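Local atomic coordinates of 3'-5' exonuclease crn-4 (Caenorhabditis elegans, PDB entry 5DK5), a protein that degrades RNA and DNA from the 3' end as a metal-dependent DEDDh-family exonuclease and takes part in apoptotic DNA degradation. Residues D19-L24 against A117-S122; T219-W224 against H284-H289; E234-F239 against E295-H300. One frame throughout, in Å; residues are numbered along the deposited sequence.

Contact 1. Residues D19-L24 against A117-S122; sequences DTLLIL and AFVCDS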
loop_
_atom_site.group_PDB
_atom_site.type_symbol
_atom_site.label_atom_id
_atom_site.label_comp_id
_atom_site.label_asym_id
_atom_site.label_seq_id
_atom_site.Cartn_x
_atom_site.Cartn_y
_atom_site.Cartn_z
ATOM N N ASP B 19 -10.305 -15.819 36.045
ATOM C CA ASP B 19 -10.401 -17.251 35.778
ATOM C C ASP B 19 -10.053 -17.567 34.324
ATOM O O ASP B 19 -9.751 -18.712 33.985
ATOM C CB ASP B 19 -11.806 -17.764 36.105
ATOM C CG ASP B 19 -11.971 -18.119 37.571
ATOM O OD1 ASP B 19 -11.321 -17.476 38.423
ATOM O OD2 ASP B 19 -12.751 -19.048 37.874
ATOM N N THR B 20 -10.097 -16.545 33.473
ATOM C CA THR B 20 -9.804 -16.705 32.052
ATOM C C THR B 20 -8.917 -15.574 31.541
ATOM O O THR B 20 -9.163 -14.402 31.822
ATOM C CB THR B 20 -11.094 -16.741 31.209
ATOM O OG1 THR B 20 -11.971 -17.754 31.712
ATOM C CG2 THR B 20 -10.779 -17.030 29.744
ATOM N N LEU B 21 -7.882 -15.945 30.791
ATOM C CA LEU B 21 -7.009 -14.982 30.131
ATOM C C LEU B 21 -6.960 -15.254 28.631
ATOM O O LEU B 21 -6.647 -16.363 28.198
ATOM C CB LEU B 21 -5.599 -15.033 30.721
ATOM C CG LEU B 21 -5.459 -14.620 32.188
ATOM C CD1 LEU B 21 -4.032 -14.836 32.658
ATOM C CD2 LEU B 21 -5.875 -13.168 32.389
ATOM N N LEU B 22 -7.271 -14.228 27.845
ATOM C CA LEU B 22 -7.283 -14.340 26.393
ATOM C C LEU B 22 -6.026 -13.716 25.808
ATOM O O LEU B 22 -5.866 -12.500 25.822
ATOM C CB LEU B 22 -8.524 -13.662 25.811
ATOM C CG LEU B 22 -9.875 -14.165 26.322
ATOM C CD1 LEU B 22 -11.007 -13.377 25.681
ATOM C CD2 LEU B 22 -10.045 -15.657 26.062
ATOM N N ILE B 23 -5.132 -14.552 25.295
ATOM C CA ILE B 23 -3.912 -14.057 24.677
ATOM C C ILE B 23 -4.252 -13.500 23.297
ATOM O O ILE B 23 -4.576 -14.252 22.380
ATOM C CB ILE B 23 -2.841 -15.157 24.561
ATOM C CG1 ILE B 23 -2.396 -15.624 25.948
ATOM C CG2 ILE B 23 -1.628 -14.652 23.784
ATOM C CD1 ILE B 23 -3.269 -16.705 26.554
ATOM N N LEU B 24 -4.173 -12.180 23.161
ATOM C CA LEU B 24 -4.611 -11.488 21.952
ATOM C C LEU B 24 -3.434 -11.051 21.085
ATOM O O LEU B 24 -2.376 -10.687 21.599
ATOM C CB LEU B 24 -5.465 -10.276 22.334
ATOM C CG LEU B 24 -5.918 -9.342 21.211
ATOM C CD1 LEU B 24 -7.294 -8.783 21.532
ATOM C CD2 LEU B 24 -4.929 -8.203 21.009
ATOM N N ALA B 117 -9.480 -11.042 31.112
ATOM C CA ALA B 117 -8.603 -9.968 30.652
ATOM C C ALA B 117 -7.731 -10.435 29.496
ATOM O O ALA B 117 -7.370 -11.610 29.409
ATOM C CB ALA B 117 -7.739 -9.468 31.795
ATOM N N PHE B 118 -7.396 -9.503 28.610
ATOM C CA PHE B 118 -6.548 -9.810 27.468
ATOM C C PHE B 118 -5.074 -9.697 27.837
ATOM O O PHE B 118 -4.687 -8.843 28.633
ATOM C CB PHE B 118 -6.873 -8.885 26.293
ATOM C CG PHE B 118 -8.210 -9.154 25.670
ATOM C CD1 PHE B 118 -8.359 -10.161 24.734
ATOM C CD2 PHE B 118 -9.319 -8.407 26.026
ATOM C CE1 PHE B 118 -9.590 -10.417 24.161
ATOM C CE2 PHE B 118 -10.551 -8.658 25.459
ATOM C CZ PHE B 118 -10.687 -9.664 24.525
ATOM N N VAL B 119 -4.266 -10.577 27.254
ATOM C CA VAL B 119 -2.824 -10.576 27.459
ATOM C C VAL B 119 -2.118 -10.324 26.132
ATOM O O VAL B 119 -2.466 -10.923 25.113
ATOM C CB VAL B 119 -2.338 -11.909 28.055
ATOM C CG1 VAL B 119 -0.835 -11.874 28.305
ATOM C CG2 VAL B 119 -3.092 -12.219 29.344
ATOM N N CYS B 120 -1.132 -9.433 26.153
ATOM C CA CYS B 120 -0.353 -9.110 24.963
ATOM C C CYS B 120 1.123 -9.038 25.332
ATOM O O CYS B 120 1.471 -8.971 26.512
ATOM C CB CYS B 120 -0.823 -7.788 24.351
ATOM S SG CYS B 120 -2.584 -7.744 23.936
ATOM N N ASP B 121 1.990 -9.057 24.324
ATOM C CA ASP B 121 3.428 -9.008 24.563
ATOM C C ASP B 121 3.932 -7.566 24.624
ATOM O O ASP B 121 5.102 -7.325 24.912
ATOM C CB ASP B 121 4.175 -9.786 23.478
ATOM C CG ASP B 121 4.063 -9.145 22.112
ATOM O OD1 ASP B 121 3.059 -8.450 21.849
ATOM O OD2 ASP B 121 4.984 -9.344 21.294
ATOM N N SER B 122 3.045 -6.613 24.359
ATOM C CA SER B 122 3.386 -5.197 24.456
ATOM C C SER B 122 2.121 -4.349 24.453
ATOM O O SER B 122 1.010 -4.875 24.398
ATOM C CB SER B 122 4.306 -4.773 23.306
ATOM O OG SER B 122 3.623 -4.797 22.064
HETATM O O HOH W 1 0.265 -9.308 21.527
#

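Contact 2. Residues T219-W224 against H284-H289; sequences TCCASW and HQQTPH. With ZN (zinc ion), chain I.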
loop_
_atom_site.group_PDB
_atom_site.type_symbol
_atom_site.label_atom_id
_atom_site.label_comp_id
_atom_site.label_asym_id
_atom_site.label_seq_id
_atom_site.Cartn_x
_atom_site.Cartn_y
_atom_site.Cartn_z
ATOM N N THR B 219 -6.483 5.599 29.509
ATOM C CA THR B 219 -7.214 6.743 30.045
ATOM C C THR B 219 -7.266 7.874 29.023
ATOM O O THR B 219 -6.522 7.871 28.044
ATOM C CB THR B 219 -6.571 7.264 31.342
ATOM O OG1 THR B 219 -5.227 7.684 31.079
ATOM C CG2 THR B 219 -6.563 6.179 32.411
ATOM N N CYS B 220 -8.135 8.850 29.273
ATOM C CA CYS B 220 -8.419 9.902 28.301
ATOM C C CYS B 220 -7.461 11.088 28.373
ATOM O O CYS B 220 -7.425 11.912 27.460
ATOM C CB CYS B 220 -9.848 10.411 28.492
ATOM S SG CYS B 220 -10.172 11.102 30.137
ATOM N N CYS B 221 -6.695 11.184 29.456
ATOM C CA CYS B 221 -5.863 12.361 29.686
ATOM C C CYS B 221 -4.595 12.045 30.471
ATOM O O CYS B 221 -4.552 11.100 31.259
ATOM C CB CYS B 221 -6.672 13.433 30.421
ATOM S SG CYS B 221 -5.771 14.964 30.746
ATOM N N ALA B 222 -3.564 12.854 30.242
ATOM C CA ALA B 222 -2.300 12.734 30.959
ATOM C C ALA B 222 -1.601 14.089 31.010
ATOM O O ALA B 222 -1.675 14.868 30.061
ATOM C CB ALA B 222 -1.409 11.700 30.300
ATOM N N SER B 223 -0.924 14.367 32.118
ATOM C CA SER B 223 -0.276 15.659 32.313
ATOM C C SER B 223 0.938 15.844 31.401
ATOM O O SER B 223 1.291 16.968 31.054
ATOM C CB SER B 223 0.149 15.827 33.773
ATOM O OG SER B 223 0.730 17.102 33.984
ATOM N N TRP B 224 1.574 14.742 31.017
ATOM C CA TRP B 224 2.791 14.818 30.212
ATOM C C TRP B 224 2.506 15.123 28.737
ATOM O O TRP B 224 3.438 15.307 27.953
ATOM C CB TRP B 224 3.596 13.518 30.333
ATOM C CG TRP B 224 2.845 12.276 29.967
ATOM C CD1 TRP B 224 2.178 11.442 30.817
ATOM C CD2 TRP B 224 2.693 11.717 28.657
ATOM N NE1 TRP B 224 1.617 10.403 30.117
ATOM C CE2 TRP B 224 1.918 10.548 28.789
ATOM C CE3 TRP B 224 3.134 12.093 27.385
ATOM C CZ2 TRP B 224 1.574 9.752 27.699
ATOM C CZ3 TRP B 224 2.792 11.302 26.304
ATOM C CH2 TRP B 224 2.019 10.146 26.468
ATOM N N HIS B 284 -11.304 13.458 21.600
ATOM C CA HIS B 284 -9.927 13.654 22.037
ATOM C C HIS B 284 -9.856 14.837 23.002
ATOM O O HIS B 284 -10.304 15.937 22.680
ATOM C CB HIS B 284 -9.016 13.883 20.827
ATOM C CG HIS B 284 -7.565 13.620 21.099
ATOM N ND1 HIS B 284 -6.989 13.838 22.329
ATOM C CD2 HIS B 284 -6.582 13.152 20.296
ATOM C CE1 HIS B 284 -5.705 13.522 22.273
ATOM N NE2 HIS B 284 -5.435 13.101 21.051
ATOM N N GLN B 285 -9.294 14.607 24.186
ATOM C CA GLN B 285 -9.283 15.615 25.246
ATOM C C GLN B 285 -8.031 16.492 25.219
ATOM O O GLN B 285 -7.988 17.544 25.856
ATOM C CB GLN B 285 -9.404 14.936 26.613
ATOM C CG GLN B 285 -10.701 14.169 26.804
ATOM C CD GLN B 285 -11.920 15.063 26.711
ATOM O OE1 GLN B 285 -12.003 16.092 27.382
ATOM N NE2 GLN B 285 -12.871 14.681 25.868
ATOM N N GLN B 286 -7.015 16.048 24.487
ATOM C CA GLN B 286 -5.755 16.778 24.375
ATOM C C GLN B 286 -5.257 16.798 22.932
ATOM O O GLN B 286 -4.141 16.366 22.647
ATOM C CB GLN B 286 -4.702 16.149 25.290
ATOM C CG GLN B 286 -5.094 16.151 26.760
ATOM C CD GLN B 286 -4.074 15.459 27.639
ATOM O OE1 GLN B 286 -3.942 14.235 27.612
ATOM N NE2 GLN B 286 -3.343 16.242 28.424
ATOM N N THR B 287 -6.092 17.301 22.027
ATOM C CA THR B 287 -5.758 17.332 20.606
ATOM C C THR B 287 -4.439 18.074 20.369
ATOM O O THR B 287 -4.313 19.240 20.744
ATOM C CB THR B 287 -6.868 18.008 19.780
ATOM O OG1 THR B 287 -8.126 17.378 20.051
ATOM C CG2 THR B 287 -6.564 17.913 18.288
ATOM N N PRO B 288 -3.450 17.404 19.751
ATOM C CA PRO B 288 -2.159 18.061 19.513
ATOM C C PRO B 288 -2.199 18.990 18.300
ATOM O O PRO B 288 -1.714 18.632 17.227
ATOM C CB PRO B 288 -1.216 16.880 19.283
ATOM C CG PRO B 288 -2.077 15.858 18.632
ATOM C CD PRO B 288 -3.445 16.012 19.261
ATOM N N HIS B 289 -2.774 20.175 18.481
ATOM C CA HIS B 289 -2.902 21.143 17.397
ATOM C C HIS B 289 -1.538 21.575 16.868
ATOM O O HIS B 289 -1.388 21.870 15.681
ATOM C CB HIS B 289 -3.690 22.367 17.869
ATOM C CG HIS B 289 -5.086 22.053 18.305
ATOM N ND1 HIS B 289 -6.059 21.615 17.431
ATOM C CD2 HIS B 289 -5.675 22.111 19.524
ATOM C CE1 HIS B 289 -7.185 21.418 18.091
ATOM N NE2 HIS B 289 -6.979 21.711 19.363
HETATM ZN ZN ZN I . -11.541 9.291 30.782
HETATM O O HOH W 2 -8.325 11.952 25.217
#

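Contact 3. Residues E234-F239 against E295-H300; sequences EWRSSF and EEDPIH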
loop_
_atom_site.group_PDB
_atom_site.type_symbol
_atom_site.label_atom_id
_atom_site.label_comp_id
_atom_site.label_asym_id
_atom_site.label_seq_id
_atom_site.Cartn_x
_atom_site.Cartn_y
_atom_site.Cartn_z
ATOM N N GLU B 234 12.728 13.549 11.415
ATOM C CA GLU B 234 13.018 12.247 10.820
ATOM C C GLU B 234 12.280 11.123 11.545
ATOM O O GLU B 234 12.717 9.973 11.523
ATOM C CB GLU B 234 14.525 11.976 10.842
ATOM C CG GLU B 234 15.360 13.048 10.155
ATOM C CD GLU B 234 15.079 13.151 8.668
ATOM O OE1 GLU B 234 14.635 12.147 8.072
ATOM O OE2 GLU B 234 15.302 14.238 8.094
ATOM N N TRP B 235 11.158 11.454 12.176
ATOM C CA TRP B 235 10.450 10.490 13.015
ATOM C C TRP B 235 9.871 9.325 12.218
ATOM O O TRP B 235 9.630 8.252 12.767
ATOM C CB TRP B 235 9.326 11.176 13.800
ATOM C CG TRP B 235 8.164 11.655 12.968
ATOM C CD1 TRP B 235 7.983 12.907 12.457
ATOM C CD2 TRP B 235 7.017 10.890 12.568
ATOM N NE1 TRP B 235 6.800 12.969 11.764
ATOM C CE2 TRP B 235 6.187 11.747 11.816
ATOM C CE3 TRP B 235 6.613 9.569 12.773
ATOM C CZ2 TRP B 235 4.979 11.321 11.267
ATOM C CZ3 TRP B 235 5.411 9.149 12.226
ATOM C CH2 TRP B 235 4.610 10.023 11.483
ATOM N N ARG B 236 9.651 9.536 10.926
ATOM C CA ARG B 236 9.013 8.523 10.093
ATOM C C ARG B 236 9.904 7.310 9.840
ATOM O O ARG B 236 9.416 6.253 9.437
ATOM C CB ARG B 236 8.584 9.144 8.766
ATOM C CG ARG B 236 7.468 10.149 8.924
ATOM C CD ARG B 236 6.979 10.666 7.586
ATOM N NE ARG B 236 5.897 11.630 7.752
ATOM C CZ ARG B 236 6.071 12.901 8.100
ATOM N NH1 ARG B 236 7.290 13.379 8.326
ATOM N NH2 ARG B 236 5.021 13.701 8.228
ATOM N N SER B 237 11.203 7.461 10.082
ATOM C CA SER B 237 12.157 6.368 9.890
ATOM C C SER B 237 12.527 5.690 11.212
ATOM O O SER B 237 13.339 4.764 11.233
ATOM C CB SER B 237 13.420 6.888 9.199
ATOM O OG SER B 237 14.058 7.876 9.986
ATOM N N SER B 238 11.926 6.150 12.308
ATOM C CA SER B 238 12.212 5.614 13.638
ATOM C C SER B 238 10.939 5.169 14.355
ATOM O O SER B 238 10.067 5.984 14.656
ATOM C CB SER B 238 12.941 6.655 14.488
ATOM O OG SER B 238 13.046 6.227 15.836
ATOM N N PHE B 239 10.846 3.873 14.630
ATOM C CA PHE B 239 9.710 3.324 15.361
ATOM C C PHE B 239 9.601 3.976 16.736
ATOM O O PHE B 239 8.503 4.208 17.241
ATOM C CB PHE B 239 9.846 1.808 15.503
ATOM C CG PHE B 239 8.682 1.156 16.191
ATOM C CD1 PHE B 239 7.531 0.841 15.487
ATOM C CD2 PHE B 239 8.738 0.855 17.542
ATOM C CE1 PHE B 239 6.457 0.241 16.117
ATOM C CE2 PHE B 239 7.667 0.256 18.177
ATOM C CZ PHE B 239 6.526 -0.052 17.464
ATOM N N GLU B 295 1.362 22.339 6.978
ATOM C CA GLU B 295 0.820 21.569 5.864
ATOM C C GLU B 295 1.887 21.248 4.818
ATOM O O GLU B 295 1.583 20.683 3.766
ATOM C CB GLU B 295 -0.344 22.325 5.216
ATOM C CG GLU B 295 -1.429 21.424 4.635
ATOM C CD GLU B 295 -2.043 20.495 5.673
ATOM O OE1 GLU B 295 -2.236 20.931 6.829
ATOM O OE2 GLU B 295 -2.325 19.326 5.334
ATOM N N GLU B 296 3.133 21.612 5.109
ATOM C CA GLU B 296 4.263 21.230 4.267
ATOM C C GLU B 296 4.846 19.905 4.754
ATOM O O GLU B 296 5.633 19.262 4.054
ATOM C CB GLU B 296 5.339 22.320 4.275
ATOM C CG GLU B 296 6.273 22.282 3.071
ATOM C CD GLU B 296 5.621 22.797 1.798
ATOM O OE1 GLU B 296 4.406 23.089 1.817
ATOM O OE2 GLU B 296 6.329 22.914 0.775
ATOM N N ASP B 297 4.459 19.506 5.964
ATOM C CA ASP B 297 4.868 18.227 6.532
ATOM C C ASP B 297 3.711 17.608 7.320
ATOM O O ASP B 297 3.765 17.522 8.547
ATOM C CB ASP B 297 6.096 18.405 7.430
ATOM C CG ASP B 297 6.692 17.082 7.877
ATOM O OD1 ASP B 297 6.578 16.087 7.131
ATOM O OD2 ASP B 297 7.281 17.038 8.977
ATOM N N PRO B 298 2.652 17.178 6.614
ATOM C CA PRO B 298 1.465 16.641 7.286
ATOM C C PRO B 298 1.671 15.229 7.829
ATOM O O PRO B 298 2.446 14.458 7.264
ATOM C CB PRO B 298 0.400 16.629 6.175
ATOM C CG PRO B 298 1.019 17.326 4.995
ATOM C CD PRO B 298 2.487 17.182 5.153
ATOM N N ILE B 299 0.977 14.906 8.916
ATOM C CA ILE B 299 0.970 13.550 9.456
ATOM C C ILE B 299 -0.064 12.726 8.696
ATOM O O ILE B 299 -1.265 12.852 8.937
ATOM C CB ILE B 299 0.639 13.529 10.962
ATOM C CG1 ILE B 299 1.485 14.555 11.724
ATOM C CG2 ILE B 299 0.844 12.133 11.530
ATOM C CD1 ILE B 299 2.975 14.283 11.697
ATOM N N HIS B 300 0.404 11.885 7.782
ATOM C CA HIS B 300 -0.488 11.157 6.883
ATOM C C HIS B 300 -1.494 10.278 7.627
ATOM O O HIS B 300 -2.690 10.320 7.336
ATOM C CB HIS B 300 0.324 10.298 5.908
ATOM C CG HIS B 300 -0.501 9.323 5.130
ATOM N ND1 HIS B 300 -1.477 9.714 4.237
ATOM C CD2 HIS B 300 -0.500 7.967 5.112
ATOM C CE1 HIS B 300 -2.037 8.643 3.702
ATOM N NE2 HIS B 300 -1.463 7.572 4.216
HETATM O O HOH W 3 9.525 15.848 8.591
#

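Contact 1. Residues D19-L24 against A117-S122
Ala117 begins the parallel pairing with a weak bond from its N to Thr20 O, while its own carbonyl O accepts Leu22 N at 3.1 Å. Its CB shares a sheet face with Leu21, near Leu21 CD2. Phe118 turns to the other face, where Leu22 and Leu24 both lie against its ring. Leu22 CD1 reaches Phe118 CE1 at 3.6 Å, and Leu24 CD1 meets Phe118 CD1 at the same distance; Phe145 adds an edge-to-face stack. Val119 bonds through both its N and its O. Its N donates to Leu22 O (2.9 Å) from well above the carbonyl plane, and Phe118 CA also approaches Leu22 O, at 3.2 Å. Val119 O takes Leu24 N in its carbonyl plane, at 2.9 Å. On the face of Leu21 and Ile23, Val119 CG2 packs on Leu21 CB, and helix 191-207 covers both strand 20-24 residues. Cys120 SG then touches Leu24 CD2 at 3.8 Å. Past it, a water bonded to Leu24 O accepts from Asp121 N, bridging the widening strands. Backbone polarity is thus met within this central part of the RNase H-like sheet and both faces are apolar, consistent with a firm placement of Leu24, just before the magnesium ligand Asp25.

Contact 2. Residues T219-W224 against H284-H289
Gln286 lays its terminal amide alongside the backbone of Ala222 and beneath the sulfur of Cys221, and these two relations define the contact. Its chain runs extended through CD (chi2 177°), spanning the gap between the two loops. There the amide uses both its ends on one residue. NE2 of Gln286 donates to Ala222 O at 2.7 Å, nearly straight at 168°, with the acceptor in the amide plane. OE1 of Gln286 receives Ala222 N at 3.0 Å, this donor lying above the carbonyl plane, and Arg225 NH2 is a second donor to the same oxygen. Cys221 SG sits over the amide face, 3.6 Å from Gln286 CD.

Cys220 is turned differently: its SG lies between N and the carbonyl carbon (chi1 60°) and binds the zinc ion at 2.4 Å, in a four-cysteine site completed by Cys270, Cys273 and Cys280. Its carbonyl faces Gln285 instead, with Cys220 O 3.7 Å from Gln285 CB; the far end of Gln285 leads away, and its NE2 bonds Ser283 O. Behind the main pair, Gln286 N donates to His284 ND1 at 3.1 Å, while His284 NE2 bonds Arg248 O, consistent with a ring protonated on NE2. The glutamine amide thus meets both polar groups of Ala222 much as a paired backbone would, and joins the loop of residues 284-289 to the chain just beyond a zinc ligand.

Contact 3. Residues E234-F239 against E295-H300
Arg236 reaches across to Asp297 and Pro298, its CB already pointing toward the 295-300 segment. CG lies 3.5 Å above the Trp235 ring plane, over its centre. From there the chain runs extended to NE (chi3 180°), which forms a salt bridge with Asp36. At the tip, one guanidinium face receives Trp235 CZ2. Arg236 NH1 makes a salt bridge to Asp297 OD1 at 3.0 Å, tip to tip, with the two planar groups 56° apart. A water donates to Asp297 OD2 at 2.6 Å and weakly accepts from NH1. This contact joins the segments that lead into two helices: a 3-10 turn, 235-237, precedes the N-cap Ser238 of helix 239-249, and Ile299 is the N-cap of helix 300-305, near the C-terminal end through which the protein dimerises. There His300 bonds Thr73 and Asp90 of the second subunit. Arg236 NH2 gives a weak, bent bond to Pro298 O, 2.9 Å at 126°. An alanine in place of Arg236 would probably leave Asp297 and Asp36 without their shared cation and uncover part of the Trp235 ring. Ile299 CD1 packs against Trp235 CZ2 at 3.6 Å. Tyr231 OH is hydrogen-bonded to Trp235 NE1 and to Asp297 OD2.

How the contacts relate
Contact 1 is buried and nearer the centre of the chain than the other two, whereas contacts 2 and 3 are only partly buried and lie on the opposite side of that centre. The chemistry follows: two strands meet through direct backbone bonds and apolar faces in contact 1, while side chains do the polar bridging between loops in the others. Contact 2 uses a neutral amide beside a zinc ligand; contact 3 uses charge. These two share the same connections, the chain between strand 216-219 and helix 239-249 and that between strand 253-256 and helix 300-305, and their segments alternate in sequence. The centres of contacts 2 and 3 are about 20 Å apart. Of the three, contact 3 alone touches the second subunit.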